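Local coordinates for protein putative Glycosidase (Bacteroides thetaiotaomicron, PDB 3R67) that is a putative glycosidase of unestablished function, with a five-bladed beta-propeller fold as in its relatives of the beta-fructosidase clan, at residues Pro10-Trp14 with Thr255-Leu260. Sequence-based numbering, arbitrary orientation.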
# COMPACT_ATOMS: atom_id res chain seq x y z
N PRO A 10 -8.51 -1.98 21.91
CA PRO A 10 -7.58 -1.36 22.88
C PRO A 10 -7.29 0.10 22.51
O PRO A 10 -7.36 0.45 21.34
CB PRO A 10 -6.33 -2.24 22.80
CG PRO A 10 -6.49 -3.03 21.55
CD PRO A 10 -7.93 -3.17 21.28
N ASP A 11 -7.04 0.95 23.50
CA ASP A 11 -6.88 2.39 23.31
C ASP A 11 -5.65 2.74 22.43
O ASP A 11 -5.60 3.87 21.93
CB ASP A 11 -6.77 3.13 24.65
CG ASP A 11 -5.51 2.82 25.43
OD1 ASP A 11 -5.34 1.65 25.85
OD2 ASP A 11 -4.68 3.74 25.59
N TRP A 12 -4.69 1.80 22.20
CA TRP A 12 -3.55 2.08 21.30
C TRP A 12 -3.98 2.10 19.81
O TRP A 12 -3.26 2.64 18.96
CB TRP A 12 -2.40 1.06 21.48
CG TRP A 12 -2.76 -0.39 21.25
CD1 TRP A 12 -3.02 -1.32 22.21
CD2 TRP A 12 -2.84 -1.08 19.99
NE1 TRP A 12 -3.23 -2.54 21.63
CE2 TRP A 12 -3.17 -2.42 20.27
CE3 TRP A 12 -2.67 -0.70 18.65
CZ2 TRP A 12 -3.36 -3.38 19.26
CZ3 TRP A 12 -2.88 -1.65 17.66
CH2 TRP A 12 -3.21 -2.97 17.97
N ALA A 13 -5.13 1.47 19.49
CA ALA A 13 -5.63 1.34 18.12
C ALA A 13 -6.33 2.59 17.65
O ALA A 13 -7.02 3.26 18.41
CB ALA A 13 -6.60 0.17 18.04
N TRP A 14 -6.17 2.88 16.37
CA TRP A 14 -6.86 3.96 15.64
C TRP A 14 -8.04 3.33 14.92
O TRP A 14 -7.94 3.01 13.73
CB TRP A 14 -5.90 4.67 14.68
CG TRP A 14 -4.75 5.40 15.30
CD1 TRP A 14 -4.41 5.45 16.63
CD2 TRP A 14 -3.77 6.17 14.61
NE1 TRP A 14 -3.29 6.23 16.80
CE2 TRP A 14 -2.87 6.68 15.58
CE3 TRP A 14 -3.56 6.48 13.26
CZ2 TRP A 14 -1.80 7.52 15.24
CZ3 TRP A 14 -2.48 7.28 12.92
CH2 TRP A 14 -1.60 7.78 13.91
N THR A 255 3.72 5.98 17.32
CA THR A 255 2.75 6.61 18.22
C THR A 255 3.34 6.66 19.62
O THR A 255 4.42 6.12 19.84
CB THR A 255 1.40 5.87 18.19
OG1 THR A 255 1.51 4.64 18.92
CG2 THR A 255 0.84 5.65 16.77
N ASP A 256 2.62 7.28 20.58
CA ASP A 256 3.06 7.35 21.98
C ASP A 256 3.12 5.93 22.63
O ASP A 256 3.84 5.76 23.62
CB ASP A 256 2.13 8.28 22.80
CG ASP A 256 0.64 7.93 22.79
OD1 ASP A 256 0.15 7.46 21.73
OD2 ASP A 256 -0.05 8.22 23.79
N LYS A 257 2.42 4.93 22.05
CA LYS A 257 2.36 3.56 22.58
C LYS A 257 3.32 2.57 21.88
O LYS A 257 3.49 1.45 22.36
CB LYS A 257 0.94 2.99 22.45
CG LYS A 257 -0.18 3.81 23.10
CD LYS A 257 -0.11 3.90 24.59
CE LYS A 257 -1.35 4.61 25.04
NZ LYS A 257 -1.50 4.62 26.51
N GLY A 258 3.91 2.97 20.77
CA GLY A 258 4.78 2.13 19.96
C GLY A 258 4.52 2.34 18.48
O GLY A 258 3.80 3.28 18.10
N ILE A 259 5.10 1.48 17.63
CA ILE A 259 4.95 1.58 16.18
C ILE A 259 3.65 0.93 15.78
O ILE A 259 3.45 -0.28 16.01
CB ILE A 259 6.17 0.95 15.43
CG1 ILE A 259 7.47 1.70 15.77
CG2 ILE A 259 5.92 0.92 13.90
CD1 ILE A 259 8.77 1.02 15.31
N LEU A 260 2.76 1.71 15.15
CA LEU A 260 1.46 1.21 14.70
C LEU A 260 1.54 0.78 13.24
O LEU A 260 1.90 1.56 12.36
CB LEU A 260 0.37 2.27 14.90
CG LEU A 260 -1.07 1.88 14.55
CD1 LEU A 260 -1.56 0.70 15.39
CD2 LEU A 260 -2.00 3.06 14.70
O HOH W 1 -1.05 3.93 19.56
O HOH W 2 -1.97 6.30 19.95
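A tight beta hairpin of the propeller, in which a type I turn from T255 to G258 joins strands 245-255 and 258-266, is covered here by the N-terminal loop 10-14, itself folded into a type I turn from P10 to A13. L260, which has the largest area covered, sets its two methyls against two tryptophans. Its CD2 lies over the face of the W14 indole, 3.6 Å from the centroid of the five-membered ring and only 12° off the normal, a CH-pi contact; its CD1 meets the edge of the W12 ring, 3.5 Å from W12 CZ3. A branched aliphatic residue suits this place because each methyl can serve a different ring. W12 combines a broad apolar surface with a polar NE1, which hydrogen-bonds to D299, while the W14 ring also stacks on Y351. K257 suits the exposed turn: its aliphatic part packs on W12, with CG 3.9 Å from W12 CB, and its charged end forms a salt bridge, K257 NZ to D11 OD2 at 3.4 Å, within which the hydrogen bond is weak. T255 organises the hairpin turn, its OG1 accepting from K257 N in an ST turn and donating to G258 O. The same hydroxyl also reaches the N-terminal loop through a water, which donates to both T255 OG1 at 2.7 Å and W12 O at 2.6 Å.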